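Local coordinates for protein putative glucoamylase (Bacteroides caccae ATCC 43185, PDB 4QT9) that probably hydrolyses glycosidic bonds in glucose-containing saccharides, as a putative glucoamylase built on an alpha/alpha toroid fold, at residues D26-R31 and F373-A378; W263-F268 and A344-V349; S267-D272 and I398-E403; S283-M288 and I348-E353. All blocks are in the same frame, centred on the assembly; numbering follows the deposited sequence. Where two conformers were deposited one is given.

Contact 1: residues D26-R31 and F373-A378; sequences DTVQRR and FGFYDA
Arg31 and Phe373 bring the two backbones to their nearest approach, with the CA atoms 4.7 Å apart. Here the helical segment 26-31 meets the turn that leads into the short strand 374-375. No hydrogen bond spans the gap; instead Phe373 CA lies 3.3 Å from Arg31 O in a CA-H...O contact. Gly374 follows directly, its N 3.6 Å from Arg31 CB. At the backbone angles of Gly374 a side chain would collide with the carbonyl oxygen of Phe373, a conformation that favours glycine.

Strand 374-375 pairs antiparallel with strand 370-371 in a small beta hairpin, and the contact sets this hairpin against helix 21-37 of the alpha/alpha toroid. Arg31 runs extended away from the contact and gives NH1 to Gly371 O of the same hairpin.

One turn back on the helix, Val28 holds CG1 opposite its backbone N (chi1 173°) and CG2 beside that N, which turns both methyls to Phe375: CE2 of the ring is 3.6 Å from Val28 CG2 and 3.8 Å from Val28 CG1, and the two side chains cross at about a right angle. An alanine in place of Val28 lacks both methyls and would probably open a gap beside Phe375 CE2, leaving the ring less firmly held on the helix side. Val28 also reaches Ile398 and Ile402 of helix 392-406, while Phe375 continues the apolar layer to Phe370 and Leu362.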
loop_
_atom_site.group_PDB
_atom_site.type_symbol
_atom_site.label_atom_id
_atom_site.label_comp_id
_atom_site.label_asym_id
_atom_site.label_seq_id
_atom_site.Cartn_x
_atom_site.Cartn_y
_atom_site.Cartn_z
ATOM N N ASP A 26 1.028 20.494 1.276
ATOM C CA ASP A 26 1.407 20.586 2.692
ATOM C C ASP A 26 0.208 20.288 3.610
ATOM O O ASP A 26 0.321 19.451 4.518
ATOM C CB ASP A 26 1.988 21.971 3.012
ATOM C CG ASP A 26 3.508 21.983 3.128
ATOM O OD1 ASP A 26 4.062 21.152 3.916
ATOM O OD2 ASP A 26 4.150 22.837 2.458
ATOM N N THR A 27 -0.945 20.945 3.349
ATOM C CA THR A 27 -2.201 20.740 4.092
ATOM C C THR A 27 -2.685 19.276 3.992
ATOM O O THR A 27 -3.028 18.696 5.017
ATOM C CB THR A 27 -3.292 21.697 3.571
ATOM O OG1 THR A 27 -2.800 23.029 3.659
ATOM C CG2 THR A 27 -4.614 21.562 4.328
ATOM N N VAL A 28 -2.736 18.702 2.763
ATOM C CA VAL A 28 -3.205 17.323 2.544
ATOM C C VAL A 28 -2.266 16.364 3.305
ATOM O O VAL A 28 -2.748 15.472 4.013
ATOM C CB VAL A 28 -3.353 16.968 1.034
ATOM C CG1 VAL A 28 -3.680 15.475 0.818
ATOM C CG2 VAL A 28 -4.423 17.852 0.384
ATOM N N GLN A 29 -0.954 16.607 3.229
ATOM C CA GLN A 29 0.044 15.779 3.915
ATOM C C GLN A 29 -0.100 15.860 5.416
ATOM O O GLN A 29 -0.189 14.806 6.044
ATOM C CB GLN A 29 1.459 16.167 3.514
ATOM C CG GLN A 29 2.253 15.026 2.955
ATOM C CD GLN A 29 3.671 15.456 2.716
ATOM O OE1 GLN A 29 3.957 16.527 2.144
ATOM N NE2 GLN A 29 4.578 14.653 3.199
ATOM N N ARG A 30 -0.152 17.089 5.989
ATOM C CA ARG A 30 -0.283 17.270 7.437
ATOM C C ARG A 30 -1.522 16.555 7.990
ATOM O O ARG A 30 -1.409 15.845 8.992
ATOM C CB ARG A 30 -0.305 18.755 7.824
ATOM C CG ARG A 30 0.885 19.146 8.691
ATOM C CD ARG A 30 0.510 19.810 10.004
ATOM N NE ARG A 30 1.661 19.931 10.908
ATOM C CZ ARG A 30 2.578 20.899 10.854
ATOM N NH1 ARG A 30 2.505 21.841 9.921
ATOM N NH2 ARG A 30 3.576 20.926 11.726
ATOM N N ARG A 31 -2.687 16.692 7.323
ATOM C CA ARG A 31 -3.919 16.058 7.799
ATOM C C ARG A 31 -3.904 14.537 7.643
ATOM O O ARG A 31 -4.354 13.849 8.553
ATOM C CB ARG A 31 -5.146 16.658 7.121
ATOM C CG ARG A 31 -5.462 18.040 7.666
ATOM C CD ARG A 31 -6.923 18.302 7.544
ATOM N NE ARG A 31 -7.207 19.723 7.670
ATOM C CZ ARG A 31 -8.424 20.246 7.616
ATOM N NH1 ARG A 31 -9.488 19.462 7.452
ATOM N NH2 ARG A 31 -8.592 21.555 7.731
ATOM N N PHE A 373 -8.713 14.034 9.166
ATOM C CA PHE A 373 -7.544 13.204 8.834
ATOM C C PHE A 373 -7.295 13.107 7.305
ATOM O O PHE A 373 -6.743 12.116 6.825
ATOM C CB PHE A 373 -7.687 11.791 9.442
ATOM C CG PHE A 373 -7.733 11.718 10.953
ATOM C CD1 PHE A 373 -7.270 12.774 11.735
ATOM C CD2 PHE A 373 -8.199 10.578 11.595
ATOM C CE1 PHE A 373 -7.300 12.704 13.123
ATOM C CE2 PHE A 373 -8.228 10.507 12.985
ATOM C CZ PHE A 373 -7.777 11.571 13.739
ATOM N N GLY A 374 -7.666 14.165 6.586
ATOM C CA GLY A 374 -7.525 14.278 5.140
ATOM C C GLY A 374 -8.797 13.905 4.401
ATOM O O GLY A 374 -9.898 13.923 4.968
ATOM N N PHE A 375 -8.655 13.580 3.118
ATOM C CA PHE A 375 -9.786 13.191 2.293
ATOM C C PHE A 375 -10.418 11.917 2.793
ATOM O O PHE A 375 -9.713 10.962 3.126
ATOM C CB PHE A 375 -9.361 13.007 0.823
ATOM C CG PHE A 375 -8.923 14.302 0.186
ATOM C CD1 PHE A 375 -9.858 15.274 -0.164
ATOM C CD2 PHE A 375 -7.572 14.585 0.007
ATOM C CE1 PHE A 375 -9.449 16.503 -0.684
ATOM C CE2 PHE A 375 -7.169 15.790 -0.572
ATOM C CZ PHE A 375 -8.111 16.733 -0.929
ATOM N N TYR A 376 -11.751 11.906 2.832
ATOM C CA TYR A 376 -12.521 10.729 3.209
ATOM C C TYR A 376 -12.330 9.645 2.145
ATOM O O TYR A 376 -11.817 9.921 1.049
ATOM C CB TYR A 376 -13.991 11.090 3.418
ATOM C CG TYR A 376 -14.209 11.971 4.626
ATOM C CD1 TYR A 376 -13.825 11.550 5.903
ATOM C CD2 TYR A 376 -14.908 13.172 4.520
ATOM C CE1 TYR A 376 -14.067 12.334 7.026
ATOM C CE2 TYR A 376 -15.149 13.972 5.643
ATOM C CZ TYR A 376 -14.736 13.541 6.891
ATOM O OH TYR A 376 -14.983 14.310 7.992
ATOM N N ASP A 377 -12.656 8.398 2.500
ATOM C CA ASP A 377 -12.364 7.209 1.674
ATOM C C ASP A 377 -12.949 7.214 0.238
ATOM O O ASP A 377 -12.254 6.887 -0.735
ATOM C CB ASP A 377 -12.882 5.961 2.372
ATOM C CG ASP A 377 -12.214 4.750 1.822
ATOM O OD1 ASP A 377 -10.973 4.753 1.752
ATOM O OD2 ASP A 377 -12.933 3.812 1.404
ATOM N N ALA A 378 -14.242 7.464 0.140
ATOM C CA ALA A 378 -14.919 7.417 -1.132
ATOM C C ALA A 378 -16.139 8.284 -1.063
ATOM O O ALA A 378 -16.509 8.687 0.033
ATOM C CB ALA A 378 -15.297 5.984 -1.457
#

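Contact 2: residues W263-F268 and A344-V349; sequences WAQYSF and ALSSIV
Gln265 and Ser346 mark the closest backbone approach, CA to CA 6.7 Å, where, in this alpha/alpha toroid, the irregular loop before strand 276-277 faces the type I turn Leu345-Ile348 at the end of helix 341-345. The gap is bridged by one long side chain. Gln265 turns its CG away from its own carbonyl carbon (chi1 -58°) and then runs extended, which carries the amide across to the two serines of the turn.

There NE2 donates to Ser347 OG at 3.1 Å, with an N-H...O angle of 153° and the hydroxyl only 9° out of the amide plane. The same nitrogen lies against the peptide link of the turn, 3.4 Å from Ser346 C. Ser346 comes over the amide rather than along it: its CB is 3.5 Å from Gln265 CD and 3.6 Å from Gln265 OE1. Its hydroxyl takes no part in this packing and pairs with Thr342 O, one turn back along the helix.

Two further bonds complete the network. NE2 also gives a hydrogen to Ala343 O, and Ser347 OG is joined to Thr292 OG1 of helix 284-301. With two acceptors gripping NE2, the amide is fixed in its rotation about the CG-CD bond, since exchanging NE2 and OE1 would set an oxygen against the Ala343 carbonyl; the buried NE2 ties the loop to the turn and to the end of helix 341-345.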
loop_
_atom_site.group_PDB
_atom_site.type_symbol
_atom_site.label_atom_id
_atom_site.label_comp_id
_atom_site.label_asym_id
_atom_site.label_seq_id
_atom_site.Cartn_x
_atom_site.Cartn_y
_atom_site.Cartn_z
ATOM N N TRP A 263 -3.136 -1.040 -7.559
ATOM C CA TRP A 263 -2.173 -2.029 -8.084
ATOM C C TRP A 263 -0.915 -1.354 -8.642
ATOM O O TRP A 263 0.112 -1.994 -8.739
ATOM C CB TRP A 263 -2.808 -2.869 -9.180
ATOM C CG TRP A 263 -3.784 -3.918 -8.731
ATOM C CD1 TRP A 263 -4.472 -3.961 -7.553
ATOM C CD2 TRP A 263 -4.281 -4.996 -9.528
ATOM N NE1 TRP A 263 -5.350 -5.013 -7.560
ATOM C CE2 TRP A 263 -5.222 -5.696 -8.744
ATOM C CE3 TRP A 263 -3.987 -5.468 -10.819
ATOM C CZ2 TRP A 263 -5.871 -6.848 -9.207
ATOM C CZ3 TRP A 263 -4.661 -6.580 -11.291
ATOM C CH2 TRP A 263 -5.606 -7.247 -10.497
ATOM N N ALA A 264 -1.007 -0.058 -9.003
ATOM C CA ALA A 264 0.094 0.760 -9.515
ATOM C C ALA A 264 0.829 1.507 -8.388
ATOM O O ALA A 264 1.825 2.182 -8.653
ATOM C CB ALA A 264 -0.463 1.767 -10.525
ATOM N N GLN A 265 0.352 1.372 -7.127
ATOM C CA GLN A 265 0.835 2.165 -6.004
ATOM C C GLN A 265 1.459 1.413 -4.849
ATOM O O GLN A 265 2.510 1.858 -4.406
ATOM C CB GLN A 265 -0.321 3.036 -5.440
ATOM C CG GLN A 265 -0.901 3.965 -6.547
ATOM C CD GLN A 265 -2.327 4.436 -6.369
ATOM O OE1 GLN A 265 -3.077 3.975 -5.495
ATOM N NE2 GLN A 265 -2.721 5.405 -7.193
ATOM N N TYR A 266 0.796 0.380 -4.276
ATOM C CA TYR A 266 1.258 -0.317 -3.035
ATOM C C TYR A 266 2.710 -0.851 -3.119
ATOM O O TYR A 266 3.489 -0.616 -2.190
ATOM C CB TYR A 266 0.330 -1.489 -2.680
ATOM C CG TYR A 266 -1.048 -1.169 -2.145
ATOM C CD1 TYR A 266 -1.546 0.135 -2.160
ATOM C CD2 TYR A 266 -1.852 -2.170 -1.590
ATOM C CE1 TYR A 266 -2.814 0.430 -1.663
ATOM C CE2 TYR A 266 -3.107 -1.879 -1.057
ATOM C CZ TYR A 266 -3.603 -0.589 -1.146
ATOM O OH TYR A 266 -4.868 -0.325 -0.699
ATOM N N SER A 267 3.075 -1.545 -4.228
ATOM C CA SER A 267 4.438 -2.081 -4.365
ATOM C C SER A 267 5.444 -0.997 -4.756
ATOM O O SER A 267 6.623 -1.298 -4.839
ATOM C CB SER A 267 4.486 -3.205 -5.398
ATOM O OG SER A 267 3.869 -4.366 -4.874
ATOM N N PHE A 268 4.997 0.252 -4.980
ATOM C CA PHE A 268 5.901 1.320 -5.405
ATOM C C PHE A 268 6.014 2.465 -4.399
ATOM O O PHE A 268 6.496 3.541 -4.752
ATOM C CB PHE A 268 5.475 1.836 -6.793
ATOM C CG PHE A 268 5.610 0.739 -7.819
ATOM C CD1 PHE A 268 6.866 0.251 -8.185
ATOM C CD2 PHE A 268 4.487 0.137 -8.369
ATOM C CE1 PHE A 268 6.985 -0.788 -9.113
ATOM C CE2 PHE A 268 4.611 -0.896 -9.299
ATOM C CZ PHE A 268 5.856 -1.357 -9.657
ATOM N N ALA A 344 -6.453 8.850 -7.583
ATOM C CA ALA A 344 -5.784 9.901 -8.353
ATOM C C ALA A 344 -4.648 10.509 -7.569
ATOM O O ALA A 344 -3.591 10.777 -8.150
ATOM C CB ALA A 344 -6.769 10.986 -8.763
ATOM N N LEU A 345 -4.822 10.660 -6.248
ATOM C CA LEU A 345 -3.808 11.336 -5.443
ATOM C C LEU A 345 -2.570 10.500 -5.228
ATOM O O LEU A 345 -1.487 11.074 -5.257
ATOM C CB LEU A 345 -4.339 11.853 -4.101
ATOM C CG LEU A 345 -5.643 12.659 -4.120
ATOM C CD1 LEU A 345 -5.881 13.311 -2.775
ATOM C CD2 LEU A 345 -5.677 13.669 -5.204
ATOM N N SER A 346 -2.688 9.159 -5.085
ATOM C CA SER A 346 -1.490 8.332 -4.897
ATOM C C SER A 346 -0.780 8.041 -6.251
ATOM O O SER A 346 0.226 7.351 -6.275
ATOM C CB SER A 346 -1.818 7.039 -4.151
ATOM O OG SER A 346 -2.537 7.316 -2.955
ATOM N N SER A 347 -1.292 8.587 -7.349
ATOM C CA SER A 347 -0.673 8.471 -8.656
ATOM C C SER A 347 0.041 9.776 -9.035
ATOM O O SER A 347 0.481 9.911 -10.169
ATOM C CB SER A 347 -1.695 8.054 -9.714
ATOM O OG SER A 347 -1.627 6.637 -9.828
ATOM N N ILE A 348 0.183 10.713 -8.069
ATOM C CA ILE A 348 0.865 12.013 -8.245
ATOM C C ILE A 348 2.301 11.818 -8.794
ATOM O O ILE A 348 2.760 12.630 -9.595
ATOM C CB ILE A 348 0.860 12.856 -6.933
ATOM C CG1 ILE A 348 1.379 14.297 -7.173
ATOM C CG2 ILE A 348 1.605 12.145 -5.769
ATOM C CD1 ILE A 348 1.012 15.318 -6.076
ATOM N N VAL A 349 2.989 10.739 -8.389
ATOM C CA VAL A 349 4.367 10.422 -8.838
ATOM C C VAL A 349 4.408 10.093 -10.363
ATOM O O VAL A 349 5.446 10.288 -10.998
ATOM C CB VAL A 349 5.001 9.273 -8.012
ATOM C CG1 VAL A 349 5.164 9.674 -6.548
ATOM C CG2 VAL A 349 4.209 7.961 -8.147
#

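Contact 3: residues S267-D272 and I398-E403; sequences SFLGLD and IAVMIE
Leu269 is the tight part of this contact, pressed on two neighbouring residues of helix 392-406. Its CB lies 3.8 Å from Val400 CG1, and its CD2 reaches the middle of the selenomethionine Met401, 3.8 Å from CG and 3.9 Å from SE. The isobutyl group and the Met401 chain cross at about a right angle; one methyl rests on the selenium-bearing arm, and CB rests on the valine. The loop and helix backbones come nearest at the same place, Leu269 CA to Val400 CA being 6.5 Å.

Phe268 meets the helix more loosely. Met401, bent at chi2 (-57°) and again at chi3, carries its terminal CE to 3.6 Å from Phe268 O, but the nearest side-chain approach, Phe268 CB to Met401 CE, is 4.1 Å. The aromatic ring leads away from the helix, with Leu271 O lying at its edge, in plane.

No hydrogen bond joins the two segments, yet the loop carbonyls are engaged nearby: Phe268 O accepts from Trp411 NE1, and Leu269 O from Asn404 ND2 later on the same helix. Leu269 also touches Phe72 of helix 67-83, while Val400 touches Met75. A connecting loop folded in against neighbouring helices, through apolar packing, fits the alpha/alpha toroid fold of this protein.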
loop_
_atom_site.group_PDB
_atom_site.type_symbol
_atom_site.label_atom_id
_atom_site.label_comp_id
_atom_site.label_asym_id
_atom_site.label_seq_id
_atom_site.Cartn_x
_atom_site.Cartn_y
_atom_site.Cartn_z
ATOM N N SER A 267 3.075 -1.545 -4.228
ATOM C CA SER A 267 4.438 -2.081 -4.365
ATOM C C SER A 267 5.444 -0.997 -4.756
ATOM O O SER A 267 6.623 -1.298 -4.839
ATOM C CB SER A 267 4.486 -3.205 -5.398
ATOM O OG SER A 267 3.869 -4.366 -4.874
ATOM N N PHE A 268 4.997 0.252 -4.980
ATOM C CA PHE A 268 5.901 1.320 -5.405
ATOM C C PHE A 268 6.014 2.465 -4.399
ATOM O O PHE A 268 6.496 3.541 -4.752
ATOM C CB PHE A 268 5.475 1.836 -6.793
ATOM C CG PHE A 268 5.610 0.739 -7.819
ATOM C CD1 PHE A 268 6.866 0.251 -8.185
ATOM C CD2 PHE A 268 4.487 0.137 -8.369
ATOM C CE1 PHE A 268 6.985 -0.788 -9.113
ATOM C CE2 PHE A 268 4.611 -0.896 -9.299
ATOM C CZ PHE A 268 5.856 -1.357 -9.657
ATOM N N LEU A 269 5.663 2.206 -3.125
ATOM C CA LEU A 269 5.799 3.201 -2.045
ATOM C C LEU A 269 7.262 3.314 -1.622
ATOM O O LEU A 269 7.757 4.426 -1.405
ATOM C CB LEU A 269 4.911 2.882 -0.852
ATOM C CG LEU A 269 3.398 2.773 -1.079
ATOM C CD1 LEU A 269 2.721 2.544 0.251
ATOM C CD2 LEU A 269 2.825 4.030 -1.647
ATOM N N GLY A 270 7.943 2.171 -1.566
ATOM C CA GLY A 270 9.359 2.082 -1.237
ATOM C C GLY A 270 10.160 1.759 -2.476
ATOM O O GLY A 270 11.208 2.368 -2.739
ATOM N N LEU A 271 9.670 0.772 -3.242
ATOM C CA LEU A 271 10.282 0.374 -4.508
ATOM C C LEU A 271 10.139 1.541 -5.515
ATOM O O LEU A 271 9.032 1.877 -5.897
ATOM C CB LEU A 271 9.621 -0.913 -5.023
ATOM C CG LEU A 271 10.167 -1.491 -6.340
ATOM C CD1 LEU A 271 11.564 -2.053 -6.165
ATOM C CD2 LEU A 271 9.259 -2.569 -6.863
ATOM N N ASP A 272 11.253 2.198 -5.867
ATOM C CA ASP A 272 11.255 3.350 -6.762
ATOM C C ASP A 272 10.930 2.907 -8.223
ATOM O O ASP A 272 11.731 2.182 -8.829
ATOM C CB ASP A 272 12.630 4.046 -6.663
ATOM C CG ASP A 272 12.795 5.377 -7.368
ATOM O OD1 ASP A 272 11.876 5.780 -8.120
ATOM O OD2 ASP A 272 13.875 5.992 -7.223
ATOM N N ILE A 398 -1.539 8.069 0.026
ATOM C CA ILE A 398 -1.651 9.503 -0.218
ATOM C C ILE A 398 -0.465 10.239 0.406
ATOM O O ILE A 398 0.199 10.996 -0.293
ATOM C CB ILE A 398 -3.008 10.055 0.306
ATOM C CG1 ILE A 398 -4.181 9.434 -0.503
ATOM C CG2 ILE A 398 -3.031 11.599 0.232
ATOM C CD1 ILE A 398 -5.593 9.651 0.071
ATOM N N ALA A 399 -0.184 9.987 1.718
ATOM C CA ALA A 399 0.909 10.620 2.467
ATOM C C ALA A 399 2.257 10.233 1.911
ATOM O O ALA A 399 3.112 11.090 1.746
ATOM C CB ALA A 399 0.832 10.241 3.919
ATOM N N VAL A 400 2.417 8.982 1.520
ATOM C CA VAL A 400 3.700 8.462 1.043
ATOM C C VAL A 400 4.011 8.918 -0.398
ATOM O O VAL A 400 5.119 9.414 -0.654
ATOM C CB VAL A 400 3.745 6.927 1.230
ATOM C CG1 VAL A 400 5.064 6.338 0.707
ATOM C CG2 VAL A 400 3.553 6.576 2.722
HETATM N N MSE A 401 3.027 8.834 -1.312
HETATM C CA MSE A 401 3.268 9.239 -2.697
HETATM C C MSE A 401 3.481 10.763 -2.827
HETATM O O MSE A 401 4.341 11.149 -3.644
HETATM C CB MSE A 401 2.205 8.696 -3.627
HETATM C CG MSE A 401 2.300 7.176 -3.720
HETATM SE SE MSE A 401 4.077 6.536 -4.318
HETATM C CE MSE A 401 3.478 5.208 -5.744
ATOM N N ILE A 402 2.786 11.610 -1.993
ATOM C CA ILE A 402 3.015 13.064 -2.004
ATOM C C ILE A 402 4.480 13.305 -1.569
ATOM O O ILE A 402 5.190 14.106 -2.191
ATOM C CB ILE A 402 1.995 13.854 -1.136
ATOM C CG1 ILE A 402 0.631 14.002 -1.857
ATOM C CG2 ILE A 402 2.541 15.241 -0.777
ATOM C CD1 ILE A 402 -0.516 14.579 -0.936
ATOM N N GLU A 403 4.937 12.583 -0.521
ATOM C CA GLU A 403 6.313 12.697 -0.039
ATOM C C GLU A 403 7.312 12.279 -1.130
ATOM O O GLU A 403 8.255 13.030 -1.407
ATOM C CB GLU A 403 6.549 11.880 1.240
ATOM C CG GLU A 403 7.876 12.230 1.898
ATOM C CD GLU A 403 7.993 13.692 2.299
ATOM O OE1 GLU A 403 7.059 14.209 2.953
ATOM O OE2 GLU A 403 8.992 14.338 1.906
#

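Contact 4: residues S283-M288 and I348-E353; sequences SYFHEM and IVYTPE
Tyr350 receives Met288 over one face of its ring: CB of this selenomethionine stands 3.8 Å from the ring centroid, 25° off the normal, in a CH-pi contact. The two side chains lie side by side and point the same way. On the opposite face is Val349 CG2, 3.7 Å above the plane and over the centre, so the phenol is sandwiched between a helix residue and its own neighbour. Phe285 approaches obliquely, its CE1 3.7 Å from Tyr350 CD1, with the ring planes at 54°. Its CG is anti to the backbone N (chi1 -177°), which swings the ring across to the other segment; there Val349 O meets CE1 at the ring edge, at 3.4 Å.

In the alpha/alpha toroid these residues pack the first turn of helix 284-301 against the link between helix 341-345 and helix 352-364. A serine in place of Tyr350 has no ring and would probably leave a gap between Met288 and Val349, and Ala264 O, to which the phenol OH is hydrogen-bonded, without that mate.

Farther out, Ser283 sits at the N-cap of helix 284-301, where its OG accepts from His286 N at 3.2 Å, a capping bond that closes the first turn, the one carrying Phe285. From the next turn of the helix, Arg289 NH1 reaches Tyr350 O.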
loop_
_atom_site.group_PDB
_atom_site.type_symbol
_atom_site.label_atom_id
_atom_site.label_comp_id
_atom_site.label_asym_id
_atom_site.label_seq_id
_atom_site.Cartn_x
_atom_site.Cartn_y
_atom_site.Cartn_z
ATOM N N SER A 283 9.919 -0.666 -18.543
ATOM C CA SER A 283 9.754 0.476 -17.629
ATOM C C SER A 283 8.499 0.323 -16.767
ATOM O O SER A 283 7.380 0.523 -17.263
ATOM C CB SER A 283 9.679 1.801 -18.402
ATOM O OG SER A 283 9.429 2.897 -17.528
ATOM N N TYR A 284 8.683 0.019 -15.469
ATOM C CA TYR A 284 7.566 -0.082 -14.521
ATOM C C TYR A 284 6.920 1.305 -14.336
ATOM O O TYR A 284 5.690 1.400 -14.213
ATOM C CB TYR A 284 8.021 -0.733 -13.197
ATOM C CG TYR A 284 8.129 -2.237 -13.356
ATOM C CD1 TYR A 284 6.991 -3.042 -13.344
ATOM C CD2 TYR A 284 9.349 -2.843 -13.639
ATOM C CE1 TYR A 284 7.072 -4.416 -13.557
ATOM C CE2 TYR A 284 9.444 -4.220 -13.844
ATOM C CZ TYR A 284 8.302 -5.005 -13.787
ATOM O OH TYR A 284 8.362 -6.363 -14.018
ATOM N N PHE A 285 7.723 2.387 -14.474
ATOM C CA PHE A 285 7.177 3.754 -14.397
ATOM C C PHE A 285 6.120 4.016 -15.499
ATOM O O PHE A 285 5.038 4.536 -15.204
ATOM C CB PHE A 285 8.296 4.818 -14.507
ATOM C CG PHE A 285 7.768 6.228 -14.353
ATOM C CD1 PHE A 285 7.562 6.775 -13.091
ATOM C CD2 PHE A 285 7.403 6.979 -15.470
ATOM C CE1 PHE A 285 7.041 8.066 -12.948
ATOM C CE2 PHE A 285 6.867 8.257 -15.325
ATOM C CZ PHE A 285 6.702 8.800 -14.066
ATOM N N HIS A 286 6.466 3.681 -16.763
ATOM C CA HIS A 286 5.573 3.922 -17.885
ATOM C C HIS A 286 4.383 2.967 -17.861
ATOM O O HIS A 286 3.299 3.388 -18.222
ATOM C CB HIS A 286 6.334 3.878 -19.211
ATOM C CG HIS A 286 7.231 5.065 -19.375
ATOM N ND1 HIS A 286 8.588 4.978 -19.146
ATOM C CD2 HIS A 286 6.917 6.352 -19.646
ATOM C CE1 HIS A 286 9.064 6.195 -19.337
ATOM N NE2 HIS A 286 8.096 7.055 -19.644
ATOM N N GLU A 287 4.541 1.742 -17.343
ATOM C CA GLU A 287 3.415 0.807 -17.229
ATOM C C GLU A 287 2.366 1.342 -16.253
ATOM O O GLU A 287 1.181 1.386 -16.583
ATOM C CB GLU A 287 3.889 -0.608 -16.798
ATOM C CG GLU A 287 2.767 -1.642 -16.729
ATOM C CD GLU A 287 2.015 -1.963 -18.016
ATOM O OE1 GLU A 287 2.469 -1.565 -19.115
ATOM O OE2 GLU A 287 0.990 -2.674 -17.921
HETATM N N MSE A 288 2.816 1.805 -15.093
HETATM C CA MSE A 288 1.966 2.329 -14.018
HETATM C C MSE A 288 1.384 3.695 -14.364
HETATM O O MSE A 288 0.259 3.997 -13.941
HETATM C CB MSE A 288 2.723 2.359 -12.684
HETATM C CG MSE A 288 3.130 0.959 -12.182
HETATM SE SE MSE A 288 1.832 -0.528 -12.544
HETATM C CE MSE A 288 3.193 -1.910 -13.101
ATOM N N ILE A 348 0.183 10.713 -8.069
ATOM C CA ILE A 348 0.865 12.013 -8.245
ATOM C C ILE A 348 2.301 11.818 -8.794
ATOM O O ILE A 348 2.760 12.630 -9.595
ATOM C CB ILE A 348 0.860 12.856 -6.933
ATOM C CG1 ILE A 348 1.379 14.297 -7.173
ATOM C CG2 ILE A 348 1.605 12.145 -5.769
ATOM C CD1 ILE A 348 1.012 15.318 -6.076
ATOM N N VAL A 349 2.989 10.739 -8.389
ATOM C CA VAL A 349 4.367 10.422 -8.838
ATOM C C VAL A 349 4.408 10.093 -10.363
ATOM O O VAL A 349 5.446 10.288 -10.998
ATOM C CB VAL A 349 5.001 9.273 -8.012
ATOM C CG1 VAL A 349 5.164 9.674 -6.548
ATOM C CG2 VAL A 349 4.209 7.961 -8.147
ATOM N N TYR A 350 3.282 9.609 -10.930
ATOM C CA TYR A 350 3.143 9.238 -12.348
ATOM C C TYR A 350 2.538 10.340 -13.215
ATOM O O TYR A 350 3.014 10.552 -14.339
ATOM C CB TYR A 350 2.248 7.993 -12.501
ATOM C CG TYR A 350 2.723 6.809 -11.707
ATOM C CD1 TYR A 350 3.972 6.246 -11.945
ATOM C CD2 TYR A 350 1.921 6.240 -10.720
ATOM C CE1 TYR A 350 4.437 5.174 -11.190
ATOM C CE2 TYR A 350 2.369 5.154 -9.967
ATOM C CZ TYR A 350 3.629 4.624 -10.210
ATOM O OH TYR A 350 4.075 3.531 -9.520
ATOM N N THR A 351 1.435 10.959 -12.737
ATOM C CA THR A 351 0.686 12.009 -13.451
ATOM C C THR A 351 0.579 13.245 -12.535
ATOM O O THR A 351 -0.491 13.495 -11.966
ATOM C CB THR A 351 -0.687 11.460 -13.894
ATOM O OG1 THR A 351 -1.376 10.993 -12.729
ATOM C CG2 THR A 351 -0.564 10.323 -14.913
ATOM N N PRO A 352 1.695 13.999 -12.333
ATOM C CA PRO A 352 1.664 15.115 -11.372
ATOM C C PRO A 352 0.563 16.160 -11.618
ATOM O O PRO A 352 -0.167 16.487 -10.684
ATOM C CB PRO A 352 3.060 15.728 -11.496
ATOM C CG PRO A 352 3.921 14.612 -11.968
ATOM C CD PRO A 352 3.055 13.823 -12.891
ATOM N N GLU A 353 0.411 16.650 -12.866
ATOM C CA GLU A 353 -0.577 17.682 -13.207
ATOM C C GLU A 353 -2.011 17.173 -13.069
ATOM O O GLU A 353 -2.825 17.857 -12.449
ATOM C CB GLU A 353 -0.339 18.259 -14.611
ATOM C CG GLU A 353 0.919 19.114 -14.744
ATOM C CD GLU A 353 1.086 20.281 -13.783
ATOM O OE1 GLU A 353 0.126 21.069 -13.615
ATOM O OE2 GLU A 353 2.192 20.415 -13.209
#

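In the fold
Contacts 2, 3 and 4 form one continuous packed region: the centre of contact 2 is about 7 Å from that of contact 3 and about 8 Å from that of contact 4. Loop 263-272 serves contacts 2 and 3, while segment 344-353 serves contacts 2 and 4. Phe268 CB lies 3.5 Å from Tyr350 OH, and Met401 O is 3.4 Å from Val349 CG1. Contact 1 stands apart, its centre about 15 Å from that of contact 3, but Val28 CG1 reaches Ile398 CG2 at 4.0 Å and Phe375 CD2 touches Leu345 CD1 at 3.5 Å. Along the chain, contacts 2 and 4 are nested within the loop closed by contact 1, whereas contact 3 crosses it.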